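Local coordinates for hypothetical protein APE0525 (Aeropyrum pernix, PDB 2CX0), which is of unknown function but, as a PUA-domain protein, probably binds RNA and may act in translation initiation, at residues 28-33 against 74-79; 32-37 against 88-93; 65-70 against 80-85; 121-126 against 143-148. All coordinates share one frame; numbering follows the deposited sequence.

Overall arrangement
The four contacts run from the N-terminal antiparallel sheet, through the junction, into the PUA domain. Contacts 1 and 3 both reach that sheet, at its neighbouring strands 76-78 and 65-70, and their centres are about 12 Å apart. Contact 2 starts from the same part of the chain as contact 1, sharing P32 and Y33, with centres about 9 Å apart; the loop it closes encloses contact 3 and leads into strand 93-97 of the PUA sheet. Contact 4 comes last, about 20 Å from contact 3 between centres. It touches contact 1 through R75 and G126, and contact 2 through K92 and S122. The two domains are therefore joined by direct contacts besides the connecting chain.

Contact 1: 28-33 against 74-79; sequences ERLKPY and GRIYPT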
loop_
_atom_site.group_PDB
_atom_site.type_symbol
_atom_site.label_atom_id
_atom_site.label_comp_id
_atom_site.label_asym_id
_atom_site.label_seq_id
_atom_site.Cartn_x
_atom_site.Cartn_y
_atom_site.Cartn_z
ATOM N N GLU A 28 -12.322 6.718 10.860
ATOM C CA GLU A 28 -11.709 7.920 11.369
ATOM C C GLU A 28 -10.193 7.968 11.174
ATOM O O GLU A 28 -9.658 9.041 11.002
ATOM C CB GLU A 28 -12.009 8.093 12.851
ATOM C CG GLU A 28 -13.431 8.514 13.082
ATOM C CD GLU A 28 -13.951 8.117 14.456
ATOM O OE1 GLU A 28 -13.112 7.835 15.366
ATOM O OE2 GLU A 28 -15.206 8.112 14.620
ATOM N N ARG A 29 -9.531 6.810 11.232
ATOM C CA ARG A 29 -8.080 6.735 11.092
ATOM C C ARG A 29 -7.646 6.925 9.645
ATOM O O ARG A 29 -6.497 7.327 9.368
ATOM C CB ARG A 29 -7.586 5.396 11.631
ATOM C CG ARG A 29 -7.565 5.358 13.211
ATOM C CD ARG A 29 -7.141 3.954 13.652
ATOM N NE ARG A 29 -5.720 3.733 13.460
ATOM C CZ ARG A 29 -5.111 2.582 13.708
ATOM N NH1 ARG A 29 -5.835 1.566 14.130
ATOM N NH2 ARG A 29 -3.765 2.473 13.625
ATOM N N LEU A 30 -8.571 6.653 8.734
ATOM C CA LEU A 30 -8.312 6.792 7.309
ATOM C C LEU A 30 -8.631 8.203 6.793
ATOM O O LEU A 30 -7.960 8.726 5.895
ATOM C CB LEU A 30 -9.176 5.767 6.509
ATOM C CG LEU A 30 -8.960 4.238 6.679
ATOM C CD1 LEU A 30 -10.071 3.444 5.922
ATOM C CD2 LEU A 30 -7.595 3.856 6.101
ATOM N N LYS A 31 -9.637 8.849 7.362
ATOM C CA LYS A 31 -10.035 10.115 6.761
ATOM C C LYS A 31 -8.979 11.195 6.570
ATOM O O LYS A 31 -8.936 11.852 5.522
ATOM C CB LYS A 31 -11.236 10.667 7.500
ATOM C CG LYS A 31 -12.513 9.882 7.140
ATOM C CD LYS A 31 -13.666 10.364 8.012
ATOM C CE LYS A 31 -14.890 9.456 7.932
ATOM N NZ LYS A 31 -15.981 9.877 8.910
ATOM N N PRO A 32 -8.078 11.337 7.539
ATOM C CA PRO A 32 -7.050 12.362 7.405
ATOM C C PRO A 32 -6.001 12.095 6.370
ATOM O O PRO A 32 -5.347 13.041 5.951
ATOM C CB PRO A 32 -6.403 12.405 8.788
ATOM C CG PRO A 32 -7.426 11.681 9.696
ATOM C CD PRO A 32 -7.945 10.616 8.809
ATOM N N TYR A 33 -5.802 10.828 5.971
ATOM C CA TYR A 33 -4.696 10.513 5.051
ATOM C C TYR A 33 -4.950 10.173 3.590
ATOM O O TYR A 33 -4.003 9.979 2.833
ATOM C CB TYR A 33 -3.892 9.390 5.683
ATOM C CG TYR A 33 -3.526 9.714 7.080
ATOM C CD1 TYR A 33 -2.606 10.739 7.361
ATOM C CD2 TYR A 33 -4.100 9.006 8.158
ATOM C CE1 TYR A 33 -2.268 11.033 8.689
ATOM C CE2 TYR A 33 -3.764 9.294 9.474
ATOM C CZ TYR A 33 -2.848 10.302 9.736
ATOM O OH TYR A 33 -2.448 10.568 11.030
ATOM N N GLY A 74 1.993 3.635 13.198
ATOM C CA GLY A 74 0.608 3.668 13.679
ATOM C C GLY A 74 -0.481 4.072 12.661
ATOM O O GLY A 74 -1.669 4.265 13.020
ATOM N N ARG A 75 -0.073 4.254 11.393
ATOM C CA ARG A 75 -1.009 4.583 10.367
ATOM C C ARG A 75 -1.433 3.334 9.589
ATOM O O ARG A 75 -0.700 2.319 9.565
ATOM C CB ARG A 75 -0.414 5.575 9.370
ATOM C CG ARG A 75 -0.405 6.995 9.867
ATOM C CD ARG A 75 -0.270 7.984 8.703
ATOM N NE ARG A 75 0.973 7.784 7.953
ATOM C CZ ARG A 75 1.440 8.654 7.052
ATOM N NH1 ARG A 75 0.773 9.791 6.784
ATOM N NH2 ARG A 75 2.579 8.401 6.422
ATOM N N ILE A 76 -2.617 3.441 8.987
ATOM C CA ILE A 76 -3.158 2.333 8.210
ATOM C C ILE A 76 -2.873 2.599 6.716
ATOM O O ILE A 76 -3.161 3.702 6.193
ATOM C CB ILE A 76 -4.675 2.171 8.475
ATOM C CG1 ILE A 76 -4.883 1.699 9.939
ATOM C CG2 ILE A 76 -5.296 1.064 7.514
ATOM C CD1 ILE A 76 -6.154 2.271 10.523
ATOM N N TYR A 77 -2.312 1.581 6.055
ATOM C CA TYR A 77 -1.941 1.620 4.647
ATOM C C TYR A 77 -2.659 0.533 3.822
ATOM O O TYR A 77 -3.119 -0.478 4.339
ATOM C CB TYR A 77 -0.432 1.322 4.470
ATOM C CG TYR A 77 0.500 2.353 5.002
ATOM C CD1 TYR A 77 1.155 3.227 4.134
ATOM C CD2 TYR A 77 0.704 2.467 6.387
ATOM C CE1 TYR A 77 2.019 4.226 4.644
ATOM C CE2 TYR A 77 1.571 3.481 6.923
ATOM C CZ TYR A 77 2.204 4.333 6.031
ATOM O OH TYR A 77 2.999 5.336 6.503
ATOM N N PRO A 78 -2.795 0.770 2.529
ATOM C CA PRO A 78 -3.443 -0.224 1.668
ATOM C C PRO A 78 -2.361 -1.206 1.164
ATOM O O PRO A 78 -1.172 -0.831 0.942
ATOM C CB PRO A 78 -3.942 0.584 0.456
ATOM C CG PRO A 78 -2.848 1.802 0.413
ATOM C CD PRO A 78 -2.513 2.059 1.878
ATOM N N THR A 79 -2.796 -2.447 0.908
ATOM C CA THR A 79 -1.942 -3.402 0.269
ATOM C C THR A 79 -2.045 -3.084 -1.229
ATOM O O THR A 79 -2.942 -2.321 -1.700
ATOM C CB THR A 79 -2.504 -4.814 0.392
ATOM O OG1 THR A 79 -3.902 -4.799 -0.065
ATOM C CG2 THR A 79 -2.360 -5.291 1.901
HETATM O O HOH W 1 -4.282 5.817 9.779
HETATM O O HOH W 2 -4.234 6.055 12.547
#
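R29, on helix 20-30, reaches across I76 to the backbone of G74. Its CB already lies 3.6 Å from CD1 of I76, and its CD passes the same methyl. After the bend at chi3 (75°) that places NE, the guanidinium settles with one face on this methyl, CD1 of I76 standing 3.3 Å above the plane and toward the rim. NE donates to a water that in turn donates to O of G74. At the tip, NH2 of R29 bonds O of G74 at 2.8 Å, in the guanidinium plane but well above the plane of the carbonyl, and it also forms a salt bridge with E70 of the neighbouring strand. Beside it L30 sets CD2 against CG2 of I76 at 3.9 Å, the two side chains crossing at about a right angle. A second water joins the backbones, donating to O of R29 and accepting from N of I76. Farther along, Y33 offers one ring face to R75, whose CD sits over the ring centre, 3.6 Å from the centroid, in a CH-pi contact; CB of P32 lies over the opposite face. The R75 guanidinium and the ring have planes 88° apart. With CZ of R75 5.0 Å from the Y33 centroid, any cation-pi attraction is at most weak. NH2 of R75 goes on to Y77 OH at 3.1 Å and to O of G126 in the PUA domain. The arrangement is that of helix 20-30 and the segment that follows it packed on the outermost strand, 76-78, of the N-terminal antiparallel sheet.

Contact 2: 32-37 against 88-93; sequences PYYTRI and VDWLKG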
loop_
_atom_site.group_PDB
_atom_site.type_symbol
_atom_site.label_atom_id
_atom_site.label_comp_id
_atom_site.label_asym_id
_atom_site.label_seq_id
_atom_site.Cartn_x
_atom_site.Cartn_y
_atom_site.Cartn_z
ATOM N N PRO A 32 -8.078 11.337 7.539
ATOM C CA PRO A 32 -7.050 12.362 7.405
ATOM C C PRO A 32 -6.001 12.095 6.370
ATOM O O PRO A 32 -5.347 13.041 5.951
ATOM C CB PRO A 32 -6.403 12.405 8.788
ATOM C CG PRO A 32 -7.426 11.681 9.696
ATOM C CD PRO A 32 -7.945 10.616 8.809
ATOM N N TYR A 33 -5.802 10.828 5.971
ATOM C CA TYR A 33 -4.696 10.513 5.051
ATOM C C TYR A 33 -4.950 10.173 3.590
ATOM O O TYR A 33 -4.003 9.979 2.833
ATOM C CB TYR A 33 -3.892 9.390 5.683
ATOM C CG TYR A 33 -3.526 9.714 7.080
ATOM C CD1 TYR A 33 -2.606 10.739 7.361
ATOM C CD2 TYR A 33 -4.100 9.006 8.158
ATOM C CE1 TYR A 33 -2.268 11.033 8.689
ATOM C CE2 TYR A 33 -3.764 9.294 9.474
ATOM C CZ TYR A 33 -2.848 10.302 9.736
ATOM O OH TYR A 33 -2.448 10.568 11.030
ATOM N N TYR A 34 -6.216 10.126 3.193
ATOM C CA TYR A 34 -6.603 9.720 1.855
ATOM C C TYR A 34 -7.679 10.675 1.402
ATOM O O TYR A 34 -8.342 11.286 2.241
ATOM C CB TYR A 34 -7.176 8.291 1.935
ATOM C CG TYR A 34 -6.129 7.325 2.431
ATOM C CD1 TYR A 34 -5.029 6.999 1.620
ATOM C CD2 TYR A 34 -6.190 6.796 3.717
ATOM C CE1 TYR A 34 -4.012 6.153 2.085
ATOM C CE2 TYR A 34 -5.183 5.958 4.206
ATOM C CZ TYR A 34 -4.095 5.635 3.372
ATOM O OH TYR A 34 -3.139 4.790 3.808
ATOM N N THR A 35 -7.872 10.763 0.094
ATOM C CA THR A 35 -8.890 11.645 -0.459
ATOM C C THR A 35 -10.265 11.186 -0.016
ATOM O O THR A 35 -11.131 12.004 0.306
ATOM C CB THR A 35 -8.821 11.630 -1.991
ATOM O OG1 THR A 35 -7.528 12.095 -2.406
ATOM C CG2 THR A 35 -9.877 12.496 -2.606
ATOM N N ARG A 36 -10.480 9.884 -0.011
ATOM C CA ARG A 36 -11.787 9.365 0.412
ATOM C C ARG A 36 -11.679 7.895 0.803
ATOM O O ARG A 36 -10.701 7.242 0.459
ATOM C CB ARG A 36 -12.795 9.470 -0.732
ATOM C CG ARG A 36 -12.553 8.437 -1.828
ATOM C CD ARG A 36 -13.490 8.629 -3.062
ATOM N NE ARG A 36 -13.131 9.825 -3.803
ATOM C CZ ARG A 36 -12.328 9.835 -4.854
ATOM N NH1 ARG A 36 -11.813 8.704 -5.308
ATOM N NH2 ARG A 36 -12.024 10.996 -5.416
ATOM N N ILE A 37 -12.682 7.402 1.525
ATOM C CA ILE A 37 -12.751 5.992 1.862
ATOM C C ILE A 37 -13.185 5.333 0.545
ATOM O O ILE A 37 -14.221 5.640 -0.039
ATOM C CB ILE A 37 -13.774 5.701 2.983
ATOM C CG1 ILE A 37 -13.136 6.006 4.372
ATOM C CG2 ILE A 37 -14.077 4.203 3.016
ATOM C CD1 ILE A 37 -12.930 7.415 4.691
ATOM N N VAL A 88 -6.648 3.715 -7.478
ATOM C CA VAL A 88 -5.709 4.580 -6.766
ATOM C C VAL A 88 -6.198 5.985 -6.644
ATOM O O VAL A 88 -5.532 6.857 -6.038
ATOM C CB VAL A 88 -4.348 4.623 -7.509
ATOM C CG1 VAL A 88 -3.707 3.246 -7.389
ATOM C CG2 VAL A 88 -4.559 5.015 -9.029
ATOM N N ASP A 89 -7.372 6.241 -7.223
ATOM C CA ASP A 89 -7.870 7.614 -7.203
ATOM C C ASP A 89 -8.228 8.122 -5.793
ATOM O O ASP A 89 -8.278 9.309 -5.572
ATOM C CB ASP A 89 -9.058 7.785 -8.172
ATOM C CG ASP A 89 -9.396 9.243 -8.394
ATOM O OD1 ASP A 89 -8.578 9.921 -9.043
ATOM O OD2 ASP A 89 -10.457 9.719 -7.884
ATOM N N TRP A 90 -8.448 7.219 -4.857
ATOM C CA TRP A 90 -8.749 7.600 -3.484
ATOM C C TRP A 90 -7.495 8.020 -2.666
ATOM O O TRP A 90 -7.606 8.536 -1.538
ATOM C CB TRP A 90 -9.467 6.443 -2.797
ATOM C CG TRP A 90 -8.652 5.196 -2.652
ATOM C CD1 TRP A 90 -8.342 4.280 -3.634
ATOM C CD2 TRP A 90 -8.017 4.729 -1.454
ATOM N NE1 TRP A 90 -7.549 3.279 -3.119
ATOM C CE2 TRP A 90 -7.337 3.525 -1.780
ATOM C CE3 TRP A 90 -7.958 5.207 -0.134
ATOM C CZ2 TRP A 90 -6.605 2.786 -0.821
ATOM C CZ3 TRP A 90 -7.223 4.477 0.824
ATOM C CH2 TRP A 90 -6.557 3.279 0.470
ATOM N N LEU A 91 -6.303 7.789 -3.222
ATOM C CA LEU A 91 -5.051 8.209 -2.548
ATOM C C LEU A 91 -4.837 9.679 -2.822
ATOM O O LEU A 91 -5.321 10.198 -3.839
ATOM C CB LEU A 91 -3.853 7.447 -3.130
ATOM C CG LEU A 91 -4.007 5.914 -3.019
ATOM C CD1 LEU A 91 -2.749 5.289 -3.795
ATOM C CD2 LEU A 91 -4.074 5.423 -1.579
ATOM N N LYS A 92 -4.107 10.365 -1.947
ATOM C CA LYS A 92 -3.834 11.809 -2.175
ATOM C C LYS A 92 -2.959 11.982 -3.438
ATOM O O LYS A 92 -3.037 12.987 -4.146
ATOM C CB LYS A 92 -3.118 12.354 -0.974
ATOM C CG LYS A 92 -4.072 12.502 0.210
ATOM C CD LYS A 92 -3.406 13.276 1.328
ATOM C CE LYS A 92 -4.344 13.463 2.520
ATOM N NZ LYS A 92 -5.206 14.684 2.429
ATOM N N GLY A 93 -2.103 11.003 -3.706
ATOM C CA GLY A 93 -1.295 11.120 -4.903
ATOM C C GLY A 93 -0.632 9.825 -5.344
ATOM O O GLY A 93 -0.621 8.823 -4.615
HETATM O O HOH W 3 -3.015 9.167 0.258
HETATM O O HOH W 4 -7.259 11.672 -5.076
#
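Y34 and W90 lie side by side and point the same way, but their rings are neither stacked nor edge-to-face: the planes meet at 42° with six-membered centroids 4.7 Å apart. The touch falls on one corner of the indole, where CZ3 of W90 comes within 3.4 Å of both CG and CD1 of Y34, over one ring face; CB of Y33 covers the other. L91 runs alongside Y34 as well, its CD2 3.7 Å from CD1 of Y34 and also over a face of the W90 ring. The tyrosine hydroxyl reaches beyond both segments to a hydrogen bond with O of I76. An alanine at Y34 would probably leave that carbonyl without this donor and open a gap beside CZ3 of W90 and CD2 of L91. T35 N bonds O of W90 at 2.8 Å, though with a bent N-H...O angle of 134°. R36 folds over the turn, its CG near CB of W90, and meets D89 end-on: NH1 at 3.1 Å and NH2 at 3.2 Å share the single oxygen OD2 from the same face of its plane, the guanidinium and carboxylate being 23° apart. CE of K92 comes within 3.5 Å of the carbonyl C of Y33. Waters bridge O of Y33 to N of K92, and T35 OG1 to the carbonyls of D89 and L91. The chemistry is thus divided: buried aromatic and aliphatic packing toward the interior, with a salt bridge between exposed side chains that is likely to be screened by solvent.

Contact 3: 65-70 against 80-85; sequences VPCLFE and LQCLKA
The amide of Q81 is the flat group near this contact, and no aromatic face takes part; the puckered ring of P66 touches CB of Q81 with its CG at 4.2 Å. The Q81 chain bends at chi2 (77°), which sets CD, and its NE2 bonds OE1 of Q180 in helix 174-183. CB of Q81 lies 3.7 Å from the carbonyl O of P66. The closest packing is between the two cysteines, whose CA atoms are 4.4 Å apart: CB of C67 meets CB of C82 at 3.6 Å, and CB of C82 lies 3.3 Å from O of C67. SG of C67 rests near CB of C82. One helical turn on, CB of A85 meets CG1 of V65 at 4.0 Å. No hydrogen bond crosses directly; T79, the N-cap residue, makes the polar link, its OG1 bonding both O of P66 and N of C82. Strand and helix axes approach to 6.6 Å, their directions 123° apart. C67 and L68 both face I60, forming a classic beta bulge in strand 65-70. The arrangement is a strand-strand-helix unit, in which helix 80-86 folds back from edge strand 76-78 onto strand 65-70 of the N-terminal antiparallel sheet, with L80 and L83 meeting strand 138-145 of the PUA domain.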
loop_
_atom_site.group_PDB
_atom_site.type_symbol
_atom_site.label_atom_id
_atom_site.label_comp_id
_atom_site.label_asym_id
_atom_site.label_seq_id
_atom_site.Cartn_x
_atom_site.Cartn_y
_atom_site.Cartn_z
ATOM N N VAL A 65 -11.400 -9.060 0.303
ATOM C CA VAL A 65 -10.086 -8.669 -0.235
ATOM C C VAL A 65 -9.107 -8.184 0.890
ATOM O O VAL A 65 -9.457 -7.329 1.670
ATOM C CB VAL A 65 -10.271 -7.566 -1.301
ATOM C CG1 VAL A 65 -8.919 -7.149 -1.848
ATOM C CG2 VAL A 65 -11.196 -8.084 -2.416
ATOM N N PRO A 66 -7.872 -8.741 0.966
ATOM C CA PRO A 66 -6.887 -8.342 2.000
ATOM C C PRO A 66 -6.439 -6.911 1.636
ATOM O O PRO A 66 -5.595 -6.724 0.775
ATOM C CB PRO A 66 -5.786 -9.401 1.861
ATOM C CG PRO A 66 -5.845 -9.748 0.397
ATOM C CD PRO A 66 -7.315 -9.772 0.072
ATOM N N CYS A 67 -6.984 -5.923 2.319
ATOM C CA CYS A 67 -6.721 -4.551 1.926
ATOM C C CYS A 67 -5.935 -3.602 2.786
ATOM O O CYS A 67 -5.285 -2.741 2.230
ATOM C CB CYS A 67 -8.037 -3.826 1.701
ATOM S SG CYS A 67 -9.031 -4.317 0.314
ATOM N N LEU A 68 -6.036 -3.701 4.126
ATOM C CA LEU A 68 -5.396 -2.663 4.925
ATOM C C LEU A 68 -4.533 -3.246 6.009
ATOM O O LEU A 68 -4.810 -4.354 6.525
ATOM C CB LEU A 68 -6.479 -1.808 5.593
ATOM C CG LEU A 68 -7.526 -1.159 4.654
ATOM C CD1 LEU A 68 -8.761 -0.631 5.441
ATOM C CD2 LEU A 68 -6.783 -0.004 3.846
ATOM N N PHE A 69 -3.479 -2.512 6.387
ATOM C CA PHE A 69 -2.670 -3.017 7.501
ATOM C C PHE A 69 -2.116 -1.847 8.266
ATOM O O PHE A 69 -2.000 -0.726 7.734
ATOM C CB PHE A 69 -1.550 -3.894 7.027
ATOM C CG PHE A 69 -0.606 -3.215 6.105
ATOM C CD1 PHE A 69 0.610 -2.692 6.604
ATOM C CD2 PHE A 69 -0.910 -3.078 4.725
ATOM C CE1 PHE A 69 1.508 -2.042 5.752
ATOM C CE2 PHE A 69 -0.028 -2.433 3.868
ATOM C CZ PHE A 69 1.180 -1.910 4.380
ATOM N N GLU A 70 -1.823 -2.082 9.527
ATOM C CA GLU A 70 -1.230 -1.032 10.351
ATOM C C GLU A 70 0.313 -1.108 10.267
ATOM O O GLU A 70 0.911 -2.181 10.451
ATOM C CB GLU A 70 -1.690 -1.153 11.832
ATOM C CG GLU A 70 -1.242 0.099 12.601
ATOM C CD GLU A 70 -1.552 0.073 14.106
ATOM O OE1 GLU A 70 -2.710 -0.114 14.493
ATOM O OE2 GLU A 70 -0.620 0.240 14.905
ATOM N N LEU A 80 -1.169 -3.719 -2.003
ATOM C CA LEU A 80 -1.283 -3.531 -3.467
ATOM C C LEU A 80 -2.577 -4.198 -3.948
ATOM O O LEU A 80 -3.162 -3.774 -4.957
ATOM C CB LEU A 80 -0.073 -4.149 -4.202
ATOM C CG LEU A 80 1.222 -3.379 -3.886
ATOM C CD1 LEU A 80 2.280 -3.977 -4.810
ATOM C CD2 LEU A 80 1.113 -1.846 -4.196
ATOM N N GLN A 81 -3.009 -5.280 -3.273
ATOM C CA GLN A 81 -4.289 -5.950 -3.634
ATOM C C GLN A 81 -5.467 -4.958 -3.471
ATOM O O GLN A 81 -6.406 -4.961 -4.278
ATOM C CB GLN A 81 -4.547 -7.207 -2.750
ATOM C CG GLN A 81 -3.585 -8.400 -3.070
ATOM C CD GLN A 81 -2.167 -8.259 -2.509
ATOM O OE1 GLN A 81 -1.877 -7.309 -1.744
ATOM N NE2 GLN A 81 -1.280 -9.218 -2.867
ATOM N N CYS A 82 -5.400 -4.114 -2.433
ATOM C CA CYS A 82 -6.419 -3.106 -2.209
ATOM C C CYS A 82 -6.422 -2.119 -3.397
ATOM O O CYS A 82 -7.487 -1.681 -3.942
ATOM C CB CYS A 82 -6.113 -2.340 -0.912
ATOM S SG CYS A 82 -7.245 -0.946 -0.604
ATOM N N LEU A 83 -5.238 -1.776 -3.866
ATOM C CA LEU A 83 -5.209 -0.824 -5.009
ATOM C C LEU A 83 -5.797 -1.457 -6.289
ATOM O O LEU A 83 -6.384 -0.774 -7.138
ATOM C CB LEU A 83 -3.799 -0.333 -5.273
ATOM C CG LEU A 83 -3.168 0.368 -4.046
ATOM C CD1 LEU A 83 -1.808 0.969 -4.522
ATOM C CD2 LEU A 83 -4.072 1.464 -3.387
ATOM N N LYS A 84 -5.644 -2.762 -6.410
ATOM C CA LYS A 84 -6.190 -3.463 -7.555
ATOM C C LYS A 84 -7.755 -3.523 -7.528
ATOM O O LYS A 84 -8.453 -3.202 -8.499
ATOM C CB LYS A 84 -5.584 -4.868 -7.616
ATOM C CG LYS A 84 -6.054 -5.655 -8.839
ATOM C CD LYS A 84 -5.186 -6.918 -9.045
ATOM C CE LYS A 84 -5.678 -7.773 -10.232
ATOM N NZ LYS A 84 -4.863 -9.047 -10.368
ATOM N N ALA A 85 -8.279 -3.819 -6.375
ATOM C CA ALA A 85 -9.679 -3.932 -6.227
ATOM C C ALA A 85 -10.381 -2.566 -6.196
ATOM O O ALA A 85 -11.475 -2.432 -6.744
ATOM C CB ALA A 85 -9.985 -4.792 -4.921
#

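Contact 4: 121-126 against 143-148; sequences GSFTRG and GVAEVD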
loop_
_atom_site.group_PDB
_atom_site.type_symbol
_atom_site.label_atom_id
_atom_site.label_comp_id
_atom_site.label_asym_id
_atom_site.label_seq_id
_atom_site.Cartn_x
_atom_site.Cartn_y
_atom_site.Cartn_z
ATOM N N GLY A 121 -2.058 14.091 -8.569
ATOM C CA GLY A 121 -2.637 14.388 -7.265
ATOM C C GLY A 121 -1.904 15.523 -6.581
ATOM O O GLY A 121 -1.072 16.198 -7.208
ATOM N N SER A 122 -2.179 15.707 -5.290
ATOM C CA SER A 122 -1.587 16.779 -4.501
ATOM C C SER A 122 -1.257 16.191 -3.130
ATOM O O SER A 122 -2.120 15.591 -2.491
ATOM C CB SER A 122 -2.612 17.913 -4.382
ATOM O OG SER A 122 -2.066 18.975 -3.630
ATOM N N PHE A 123 -0.016 16.308 -2.674
ATOM C CA PHE A 123 0.333 15.729 -1.399
ATOM C C PHE A 123 1.531 16.438 -0.817
ATOM O O PHE A 123 2.264 17.165 -1.538
ATOM C CB PHE A 123 0.631 14.218 -1.536
ATOM C CG PHE A 123 1.642 13.880 -2.576
ATOM C CD1 PHE A 123 3.012 13.912 -2.299
ATOM C CD2 PHE A 123 1.219 13.484 -3.857
ATOM C CE1 PHE A 123 3.949 13.551 -3.310
ATOM C CE2 PHE A 123 2.121 13.134 -4.838
ATOM C CZ PHE A 123 3.492 13.166 -4.570
ATOM N N THR A 124 1.736 16.240 0.478
ATOM C CA THR A 124 2.890 16.855 1.103
ATOM C C THR A 124 3.788 15.762 1.670
ATOM O O THR A 124 3.381 14.601 1.765
ATOM C CB THR A 124 2.438 17.829 2.250
ATOM O OG1 THR A 124 1.690 17.095 3.212
ATOM C CG2 THR A 124 1.552 18.915 1.706
ATOM N N ARG A 125 5.018 16.144 2.041
ATOM C CA ARG A 125 5.951 15.212 2.647
ATOM C C ARG A 125 5.208 14.491 3.769
ATOM O O ARG A 125 4.479 15.135 4.542
ATOM C CB ARG A 125 7.161 16.000 3.221
ATOM C CG ARG A 125 8.037 15.244 4.195
ATOM C CD ARG A 125 9.365 15.962 4.409
ATOM N NE ARG A 125 9.584 16.923 3.344
ATOM C CZ ARG A 125 10.764 17.205 2.799
ATOM N NH1 ARG A 125 11.871 16.583 3.218
ATOM N NH2 ARG A 125 10.829 18.126 1.843
ATOM N N GLY A 126 5.364 13.167 3.869
ATOM C CA GLY A 126 4.709 12.433 4.953
ATOM C C GLY A 126 3.402 11.764 4.557
ATOM O O GLY A 126 2.915 10.862 5.280
ATOM N N GLY A 143 4.069 3.726 -0.129
ATOM C CA GLY A 143 5.000 4.324 0.805
ATOM C C GLY A 143 4.697 5.767 1.223
ATOM O O GLY A 143 3.574 6.276 1.093
ATOM N N VAL A 144 5.732 6.419 1.756
ATOM C CA VAL A 144 5.570 7.740 2.278
ATOM C C VAL A 144 6.332 8.762 1.457
ATOM O O VAL A 144 7.536 8.602 1.199
ATOM C CB VAL A 144 6.055 7.763 3.769
ATOM C CG1 VAL A 144 5.843 9.194 4.377
ATOM C CG2 VAL A 144 5.327 6.679 4.585
ATOM N N ALA A 145 5.630 9.817 1.047
ATOM C CA ALA A 145 6.285 10.850 0.242
ATOM C C ALA A 145 7.363 11.528 1.105
ATOM O O ALA A 145 7.119 11.874 2.250
ATOM C CB ALA A 145 5.259 11.920 -0.236
ATOM N N GLU A 146 8.547 11.714 0.539
ATOM C CA GLU A 146 9.641 12.407 1.222
ATOM C C GLU A 146 9.732 13.859 0.809
ATOM O O GLU A 146 10.511 14.625 1.386
ATOM C CB GLU A 146 10.975 11.762 0.911
ATOM C CG GLU A 146 11.101 10.416 1.555
ATOM C CD GLU A 146 12.114 10.387 2.702
ATOM O OE1 GLU A 146 13.147 11.091 2.620
ATOM O OE2 GLU A 146 11.897 9.641 3.669
ATOM N N VAL A 147 8.964 14.238 -0.198
ATOM C CA VAL A 147 8.938 15.638 -0.654
ATOM C C VAL A 147 7.517 16.011 -1.039
ATOM O O VAL A 147 6.713 15.125 -1.346
ATOM C CB VAL A 147 9.856 15.851 -1.865
ATOM C CG1 VAL A 147 11.303 15.731 -1.413
ATOM C CG2 VAL A 147 9.543 14.838 -2.957
ATOM N N ASP A 148 7.202 17.296 -1.073
ATOM C CA ASP A 148 5.849 17.684 -1.440
ATOM C C ASP A 148 5.659 17.369 -2.953
ATOM O O ASP A 148 6.661 17.358 -3.716
ATOM C CB ASP A 148 5.669 19.190 -1.233
ATOM C CG ASP A 148 5.780 19.637 0.239
ATOM O OD1 ASP A 148 5.844 20.877 0.463
ATOM O OD2 ASP A 148 5.782 18.789 1.162
HETATM O O HOH W 5 9.188 19.019 -0.204
#
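The loop 121-126 meets the last residues of strand 138-145 and the turn that follows, backbone to backbone within the PUA domain, T124 and D148 having their CA atoms 4.0 Å apart. The touching parts run 128° from one another. N of G126 bonds O of A145 at 2.7 Å, nearly straight at 170°. At the backbone angles of G126 (positive phi) a CB would be jammed against the carbonyl O of R125, which calls for glycine; its CA packs on CG1 of V144 at 3.5 Å. D148 sits just before helix 149-158 but makes no capping bond with its side chain. Instead its OD2 turns an anti lone pair to N of R125, 2.9 Å away at 166°, and also lies against CA and CB of T124. An alanine at D148 would probably leave the R125 amide without this acceptor and the loop less firmly held here. The R125 side chain lays one guanidinium face over the E146 carbonyl, O of E146 being 3.0 Å from CZ; the angles to its N-H groups are poor, so this is contact rather than hydrogen bonding. Its NH2 shares a water with N of D148. CD1 of F123 meets CB of A145 at 3.6 Å. The edge of the same ring, at CE1, lies 3.7 Å from O of V147, a carbonyl oxygen buried with no hydrogen-bonding partner in the model.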